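Local coordinates for protein desmoplakin (Homo sapiens, PDB 3R6N) that helps build the desmosome, a cell-cell adhesion junction, and through its plakin domain of spectrin repeats and an SH3 domain probably serves as a rigid link there, at residues L271-P276 and L333-P338; D303-K308 and W316-P321; D53-L58 and E76-L81. All coordinates share one frame; numbering follows the deposited sequence.

Contact 1 of 3, residues L271-P276 and L333-P338; sequences LKPRNP and LIIPPP
Arg-274 meets the chain at Leu-333 through the end of its guanidinium, where NH1 and NH2 both reach one acceptor, the carbonyl O of Leu-333. NH1 is the closer donor, at 2.8 Å from Leu-333 O, with an N-H...O angle of 160°; the bond from NH2 to Leu-333 O, at 3.2 Å, is more bent. Leu-333 O lies almost in the guanidinium plane, so it takes both bonds at the edge of the group. The aliphatic part of the contact is the ethyl arm of Ile-335. Its CD1 touches Pro-273 CB and lies 3.9 Å from Arg-274 CG, the arginine and isoleucine running past each other in opposite directions. CG1 of Ile-335 lies beside its backbone N (chi1 -43°), anti to the carbonyl carbon, with CD1 continuing the chain toward the short 3-10 turn at Lys-272 to Arg-274. That turn, closed by a bond from Arg-274 N to Leu-271 O, has the proline ring and the arginine stem both on Ile-335. This is where the SH3 domain closes on itself: the chain entering it from helix 234-265 packs against its last strand, 333-334, which pairs with strand 285-288 through Ile-334 and Arg-287. Arg-274 NH2 has a second acceptor in Ser-330 O, so the guanidinium bridges the carbonyl of Ser-330, before the strand, and that of Leu-333, in it. Helix 167-225 adds a further wall, with His-194 against Arg-274, Glu-197 against Ile-334, and Asn-198 and Tyr-201 against Leu-271.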
# COMPACT_ATOMS: atom_id res chain seq x y z
N LEU A 271 -3.75 0.48 -10.23
CA LEU A 271 -2.45 -0.08 -10.60
C LEU A 271 -2.14 -0.03 -12.09
O LEU A 271 -1.00 0.21 -12.49
CB LEU A 271 -2.34 -1.53 -10.09
CG LEU A 271 -1.67 -1.75 -8.74
CD1 LEU A 271 -2.08 -0.69 -7.74
CD2 LEU A 271 -1.98 -3.14 -8.20
N LYS A 272 -3.14 -0.26 -12.93
CA LYS A 272 -2.90 -0.33 -14.37
C LYS A 272 -2.18 0.90 -14.93
O LYS A 272 -1.28 0.77 -15.75
CB LYS A 272 -4.19 -0.60 -15.14
CG LYS A 272 -4.77 -1.97 -14.89
CD LYS A 272 -5.98 -2.23 -15.76
CE LYS A 272 -6.59 -3.59 -15.45
NZ LYS A 272 -5.63 -4.69 -15.74
N PRO A 273 -2.58 2.10 -14.49
CA PRO A 273 -1.95 3.32 -15.01
C PRO A 273 -0.45 3.40 -14.72
O PRO A 273 0.24 4.25 -15.29
CB PRO A 273 -2.70 4.44 -14.29
CG PRO A 273 -4.03 3.84 -13.97
CD PRO A 273 -3.74 2.41 -13.63
N ARG A 274 0.06 2.54 -13.85
CA ARG A 274 1.49 2.54 -13.56
C ARG A 274 2.29 2.06 -14.75
O ARG A 274 3.48 2.38 -14.88
CB ARG A 274 1.79 1.67 -12.34
CG ARG A 274 1.06 2.10 -11.09
CD ARG A 274 1.67 1.48 -9.85
NE ARG A 274 2.97 2.06 -9.55
CZ ARG A 274 3.15 3.19 -8.87
NH1 ARG A 274 2.10 3.87 -8.42
NH2 ARG A 274 4.37 3.64 -8.64
N ASN A 275 1.65 1.29 -15.63
CA ASN A 275 2.28 0.81 -16.86
C ASN A 275 2.32 1.88 -17.94
O ASN A 275 1.34 2.59 -18.16
CB ASN A 275 1.56 -0.42 -17.39
CG ASN A 275 1.77 -1.64 -16.51
OD1 ASN A 275 2.87 -1.86 -16.00
ND2 ASN A 275 0.71 -2.43 -16.32
N PRO A 276 3.45 1.98 -18.64
CA PRO A 276 3.71 3.03 -19.63
C PRO A 276 2.75 2.95 -20.81
O PRO A 276 2.54 3.96 -21.49
CB PRO A 276 5.15 2.73 -20.09
CG PRO A 276 5.73 1.84 -19.02
CD PRO A 276 4.59 1.05 -18.50
N LEU A 333 5.05 7.78 -5.68
CA LEU A 333 3.75 8.21 -6.18
C LEU A 333 2.77 7.05 -6.28
O LEU A 333 3.06 6.02 -6.88
CB LEU A 333 3.89 8.87 -7.55
CG LEU A 333 4.62 10.20 -7.66
CD1 LEU A 333 4.97 10.48 -9.11
CD2 LEU A 333 3.79 11.32 -7.07
N ILE A 334 1.59 7.23 -5.69
CA ILE A 334 0.54 6.22 -5.78
C ILE A 334 -0.63 6.79 -6.58
O ILE A 334 -0.68 7.99 -6.84
CB ILE A 334 0.06 5.78 -4.38
CG1 ILE A 334 -0.63 4.42 -4.44
CG2 ILE A 334 -0.84 6.83 -3.75
CD1 ILE A 334 -0.64 3.69 -3.13
N ILE A 335 -1.56 5.92 -6.99
CA ILE A 335 -2.73 6.36 -7.74
C ILE A 335 -4.00 6.05 -6.95
O ILE A 335 -4.59 4.99 -7.10
CB ILE A 335 -2.80 5.69 -9.13
CG1 ILE A 335 -1.42 5.66 -9.79
CG2 ILE A 335 -3.82 6.40 -10.01
CD1 ILE A 335 -1.42 5.10 -11.19
N PRO A 336 -4.42 7.00 -6.11
CA PRO A 336 -5.52 6.77 -5.16
C PRO A 336 -6.86 6.53 -5.86
O PRO A 336 -7.01 6.87 -7.03
CB PRO A 336 -5.56 8.09 -4.38
CG PRO A 336 -5.08 9.09 -5.35
CD PRO A 336 -4.00 8.41 -6.12
N PRO A 337 -7.82 5.93 -5.13
CA PRO A 337 -9.18 5.72 -5.62
C PRO A 337 -9.83 7.06 -5.97
O PRO A 337 -9.26 8.10 -5.65
CB PRO A 337 -9.89 5.07 -4.43
CG PRO A 337 -9.03 5.34 -3.26
CD PRO A 337 -7.64 5.37 -3.78
N PRO A 338 -11.01 7.03 -6.61
CA PRO A 338 -11.78 5.81 -6.91
C PRO A 338 -11.27 5.06 -8.14
O PRO A 338 -10.97 5.67 -9.17
CB PRO A 338 -13.18 6.36 -7.17
CG PRO A 338 -12.93 7.69 -7.77
CD PRO A 338 -11.71 8.24 -7.07

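Contact 2 of 3, residues D303-K308 and W316-P321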
# COMPACT_ATOMS: atom_id res chain seq x y z
N ASP A 303 0.57 15.59 -1.52
CA ASP A 303 0.27 16.48 -2.63
C ASP A 303 -0.43 15.73 -3.77
O ASP A 303 -0.09 14.58 -4.07
CB ASP A 303 1.54 17.16 -3.16
CG ASP A 303 2.02 18.29 -2.27
OD1 ASP A 303 1.30 18.64 -1.30
OD2 ASP A 303 3.11 18.83 -2.54
N GLU A 304 -1.42 16.37 -4.39
CA GLU A 304 -2.07 15.80 -5.56
C GLU A 304 -1.34 16.22 -6.83
O GLU A 304 -1.19 17.40 -7.11
CB GLU A 304 -3.54 16.23 -5.64
CG GLU A 304 -4.17 15.95 -7.00
CD GLU A 304 -5.68 16.18 -7.03
OE1 GLU A 304 -6.13 17.08 -7.78
OE2 GLU A 304 -6.41 15.45 -6.31
N CYS A 305 -0.89 15.23 -7.60
CA CYS A 305 -0.19 15.50 -8.85
C CYS A 305 -0.95 14.95 -10.04
O CYS A 305 -1.77 14.04 -9.90
CB CYS A 305 1.20 14.87 -8.82
SG CYS A 305 2.31 15.48 -7.53
N ILE A 306 -0.68 15.50 -11.21
CA ILE A 306 -1.22 14.97 -12.44
C ILE A 306 -0.10 14.30 -13.22
O ILE A 306 1.00 14.85 -13.33
CB ILE A 306 -1.90 16.06 -13.30
CG1 ILE A 306 -3.17 16.58 -12.62
CG2 ILE A 306 -2.22 15.53 -14.69
CD1 ILE A 306 -2.93 17.64 -11.56
N LEU A 307 -0.38 13.12 -13.75
CA LEU A 307 0.61 12.36 -14.51
C LEU A 307 0.67 12.86 -15.94
O LEU A 307 -0.36 13.01 -16.60
CB LEU A 307 0.25 10.88 -14.49
CG LEU A 307 1.17 9.91 -15.22
CD1 LEU A 307 2.59 10.00 -14.68
CD2 LEU A 307 0.64 8.49 -15.09
N LYS A 308 1.87 13.12 -16.44
CA LYS A 308 2.03 13.60 -17.81
C LYS A 308 2.68 12.56 -18.71
O LYS A 308 2.23 12.33 -19.83
CB LYS A 308 2.81 14.92 -17.85
CG LYS A 308 1.95 16.14 -17.57
CD LYS A 308 2.62 17.42 -18.08
CE LYS A 308 1.62 18.56 -18.19
NZ LYS A 308 2.21 19.80 -18.76
N TRP A 316 8.50 9.57 -13.48
CA TRP A 316 7.32 10.06 -14.17
C TRP A 316 7.36 11.57 -14.33
O TRP A 316 7.74 12.28 -13.40
CB TRP A 316 6.06 9.66 -13.41
CG TRP A 316 5.80 8.20 -13.42
CD1 TRP A 316 6.45 7.27 -14.18
CD2 TRP A 316 4.84 7.49 -12.65
NE1 TRP A 316 5.94 6.02 -13.93
CE2 TRP A 316 4.95 6.13 -12.99
CE3 TRP A 316 3.88 7.88 -11.70
CZ2 TRP A 316 4.15 5.15 -12.41
CZ3 TRP A 316 3.09 6.90 -11.13
CH2 TRP A 316 3.22 5.55 -11.49
N TYR A 317 6.98 12.05 -15.50
CA TYR A 317 6.79 13.48 -15.66
C TYR A 317 5.47 13.82 -15.01
O TYR A 317 4.43 13.28 -15.37
CB TYR A 317 6.82 13.89 -17.13
CG TYR A 317 7.19 15.35 -17.33
CD1 TYR A 317 8.24 15.92 -16.62
CD2 TYR A 317 6.50 16.15 -18.23
CE1 TYR A 317 8.59 17.24 -16.79
CE2 TYR A 317 6.84 17.48 -18.40
CZ TYR A 317 7.89 18.02 -17.68
OH TYR A 317 8.22 19.34 -17.86
N VAL A 318 5.52 14.70 -14.02
CA VAL A 318 4.37 14.97 -13.18
C VAL A 318 4.18 16.47 -13.01
O VAL A 318 5.14 17.22 -12.98
CB VAL A 318 4.56 14.31 -11.79
CG1 VAL A 318 3.75 15.03 -10.74
CG2 VAL A 318 4.19 12.83 -11.85
N THR A 319 2.93 16.90 -12.92
CA THR A 319 2.64 18.32 -12.72
C THR A 319 1.94 18.56 -11.38
O THR A 319 1.81 17.64 -10.56
CB THR A 319 1.83 18.90 -13.90
OG1 THR A 319 1.19 20.12 -13.50
CG2 THR A 319 0.78 17.92 -14.38
N GLY A 320 1.51 19.79 -11.15
CA GLY A 320 0.80 20.16 -9.94
C GLY A 320 1.64 19.99 -8.69
O GLY A 320 2.76 19.51 -8.76
N PRO A 321 1.09 20.40 -7.53
CA PRO A 321 -0.23 21.03 -7.44
C PRO A 321 -0.13 22.54 -7.64
O PRO A 321 -1.10 23.26 -7.37
CB PRO A 321 -0.64 20.73 -6.00
CG PRO A 321 0.64 20.77 -5.26
CD PRO A 321 1.67 20.16 -6.20
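Ile-306 O accepts a nearly straight bond from Thr-319 N at 2.8 Å (N-H...O 169°), and Val-318 CA approaches the same oxygen in a CA-H...O contact. The two strands, 304-309 and 315-319, form a beta hairpin of the SH3 domain, and Lys-308 N carries the ladder on with a bond to Tyr-317 O, also 2.8 Å. The bond from Ile-306 N to Thr-319 O is weak. Leu-307 and Val-318 form a non-hydrogen-bonded pair whose side chains share a face of the sheet, and both touch Leu-286 of strand 285-288, which adjoins strand 304-309. Leu-307 has CG anti to the backbone N (chi1 -179°); its CD1 lies 3.7 Å from Trp-316 CB and comes obliquely to the indole. The other face holds Ile-306 and Thr-319, which point the same way, with Thr-319 CG2 against Ile-306 CB. Lys-308 extends obliquely over that methyl and beside the Tyr-317 ring, and its NZ reaches a salt bridge with Asp-325 on the loop before strand 326-329. Past the strands, the Pro-321 ring, entered through a cis peptide bond, sets its CB 3.6 Å from Glu-304 O.

Contact 3 of 3, residues D53-L58 and E76-L81; sequences DYRWQL and EEYENL
Tyr-78 lies between the helices with its hydroxyl end against the backbone and CB of Arg-55. It belongs to helix 68-117, which runs antiparallel to helix 34-64, a helix pairing of the kind spectrin repeats are built from and consistent with the four-repeat fragment; the short segments lie 176° apart in direction, with axes 11.5 Å from each other. Tyr-78 has CG anti to its backbone N (chi1 180°), which points CG toward helix 34-64; the ring beyond it reaches Arg-55. Its hydroxyl finds a hydrogen bond there with Ile-51 O, one turn before Arg-55 in helix 34-64. At the root of the ring, Leu-58 CD2 sits 3.6 Å from Tyr-78 CB and equally near CG. Tyr-54 brings CD2 toward Tyr-78 CE1 at 4.2 Å, so that CE1 meets the edge of the Tyr-54 ring; Tyr-54 also stacks with Trp-17 of helix 5-24, the third helix here. Arg-55 crosses Tyr-78 at about a right angle, its CD 3.6 Å from Tyr-78 CE2, while CE2 lies over one face of the guanidinium. Beyond the ring the arginine forms a salt bridge with Glu-79 and another with Glu-75, a turn earlier on the same helix; its positive charge probably eases the closeness of those two carboxylates. Arg-55 NH2 stands 3.1 Å from Glu-79 OE1, and NH1 makes a bent bond of 3.2 Å to the syn lone pair of Glu-79 OE2, which lies 27° out of the guanidinium plane.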
# COMPACT_ATOMS: atom_id res chain seq x y z
N ASP A 53 65.29 12.63 7.59
CA ASP A 53 66.69 12.38 7.29
C ASP A 53 67.52 13.63 7.50
O ASP A 53 68.74 13.56 7.66
CB ASP A 53 66.84 11.89 5.85
CG ASP A 53 66.46 10.44 5.68
OD1 ASP A 53 65.44 10.02 6.28
OD2 ASP A 53 67.17 9.71 4.95
N TYR A 54 66.86 14.78 7.52
CA TYR A 54 67.55 16.05 7.65
C TYR A 54 68.06 16.30 9.07
O TYR A 54 68.85 17.21 9.30
CB TYR A 54 66.63 17.19 7.23
CG TYR A 54 67.34 18.50 7.00
CD1 TYR A 54 68.10 18.71 5.86
CD2 TYR A 54 67.24 19.54 7.92
CE1 TYR A 54 68.75 19.90 5.64
CE2 TYR A 54 67.89 20.74 7.71
CZ TYR A 54 68.64 20.92 6.57
OH TYR A 54 69.29 22.12 6.35
N ARG A 55 67.60 15.48 10.02
CA ARG A 55 68.02 15.64 11.40
C ARG A 55 69.53 15.50 11.53
O ARG A 55 70.16 16.20 12.33
CB ARG A 55 67.32 14.63 12.31
CG ARG A 55 67.70 14.77 13.78
CD ARG A 55 66.47 14.79 14.67
NE ARG A 55 66.68 15.61 15.86
CZ ARG A 55 65.76 15.84 16.79
NH1 ARG A 55 64.55 15.30 16.69
NH2 ARG A 55 66.04 16.61 17.83
N TRP A 56 70.11 14.60 10.75
CA TRP A 56 71.54 14.35 10.79
C TRP A 56 72.32 15.42 10.03
O TRP A 56 73.42 15.80 10.43
CB TRP A 56 71.87 12.95 10.26
CG TRP A 56 71.54 11.88 11.25
CD1 TRP A 56 72.40 11.24 12.09
CD2 TRP A 56 70.24 11.32 11.52
NE1 TRP A 56 71.73 10.32 12.86
CE2 TRP A 56 70.40 10.35 12.52
CE3 TRP A 56 68.96 11.55 11.00
CZ2 TRP A 56 69.33 9.60 13.02
CZ3 TRP A 56 67.90 10.81 11.50
CH2 TRP A 56 68.09 9.85 12.50
N GLN A 57 71.75 15.91 8.93
CA GLN A 57 72.35 17.01 8.20
C GLN A 57 72.37 18.22 9.13
O GLN A 57 73.28 19.06 9.07
CB GLN A 57 71.55 17.32 6.94
CG GLN A 57 72.39 17.67 5.71
CD GLN A 57 73.13 18.98 5.85
OE1 GLN A 57 74.14 19.07 6.57
NE2 GLN A 57 72.65 20.01 5.17
N LEU A 58 71.36 18.30 9.99
CA LEU A 58 71.24 19.40 10.94
C LEU A 58 72.19 19.23 12.12
O LEU A 58 72.73 20.20 12.64
CB LEU A 58 69.81 19.50 11.47
CG LEU A 58 69.54 20.68 12.41
CD1 LEU A 58 69.55 21.99 11.64
CD2 LEU A 58 68.21 20.50 13.14
N GLU A 76 64.78 24.87 17.31
CA GLU A 76 63.39 25.21 17.59
C GLU A 76 62.55 25.16 16.32
O GLU A 76 61.38 24.79 16.34
CB GLU A 76 63.29 26.58 18.25
CG GLU A 76 61.87 27.04 18.56
CD GLU A 76 61.17 27.66 17.36
OE1 GLU A 76 61.81 28.45 16.64
OE2 GLU A 76 59.98 27.34 17.13
N GLU A 77 63.17 25.54 15.20
CA GLU A 77 62.50 25.51 13.91
C GLU A 77 62.32 24.07 13.44
O GLU A 77 61.27 23.70 12.95
CB GLU A 77 63.30 26.29 12.87
CG GLU A 77 62.62 26.37 11.52
CD GLU A 77 61.32 27.15 11.57
OE1 GLU A 77 61.29 28.22 12.23
OE2 GLU A 77 60.33 26.71 10.95
N TYR A 78 63.37 23.27 13.60
CA TYR A 78 63.32 21.89 13.15
C TYR A 78 62.30 21.07 13.93
O TYR A 78 61.52 20.32 13.35
CB TYR A 78 64.70 21.24 13.22
CG TYR A 78 64.69 19.80 12.77
CD1 TYR A 78 64.83 19.47 11.44
CD2 TYR A 78 64.50 18.77 13.69
CE1 TYR A 78 64.80 18.15 11.02
CE2 TYR A 78 64.47 17.45 13.28
CZ TYR A 78 64.62 17.14 11.95
OH TYR A 78 64.59 15.83 11.55
N GLU A 79 62.31 21.23 15.25
CA GLU A 79 61.40 20.48 16.11
C GLU A 79 59.95 20.88 15.83
O GLU A 79 59.03 20.10 16.03
CB GLU A 79 61.73 20.71 17.59
CG GLU A 79 61.63 19.45 18.45
CD GLU A 79 62.70 18.43 18.10
OE1 GLU A 79 63.84 18.84 17.79
OE2 GLU A 79 62.40 17.21 18.12
N ASN A 80 59.78 22.11 15.35
CA ASN A 80 58.47 22.64 14.99
C ASN A 80 57.98 22.06 13.67
O ASN A 80 56.82 21.68 13.53
CB ASN A 80 58.51 24.17 14.94
CG ASN A 80 57.13 24.80 14.88
OD1 ASN A 80 56.33 24.49 14.00
ND2 ASN A 80 56.85 25.69 15.83
N LEU A 81 58.89 22.00 12.69
CA LEU A 81 58.60 21.40 11.39
C LEU A 81 58.28 19.93 11.56
O LEU A 81 57.26 19.44 11.08
CB LEU A 81 59.82 21.54 10.47
CG LEU A 81 59.64 21.56 8.95
CD1 LEU A 81 60.94 21.18 8.27
CD2 LEU A 81 58.53 20.62 8.50

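Contacts 1 and 2 belong to one SH3 domain, contact 2 nested in the loop that contact 1 closes, and their centres are 12 Å apart. They touch: Arg-274 CZ packs 3.5 Å from Trp-316 CH2, and Leu-333 reaches Val-318 and the same indole. Contact 1 is wholly buried and relies on an arginine side chain gripping backbone oxygen; contact 2, partly exposed, is held by backbone-to-backbone bonds, with apolar groups on its inner face. Contact 3 stands about 55 Å or more away by nearest atoms, in the helical rod. There side chains carry most of the contact, a buried tyrosine beside a partly exposed charged pair at the border of the helix interface.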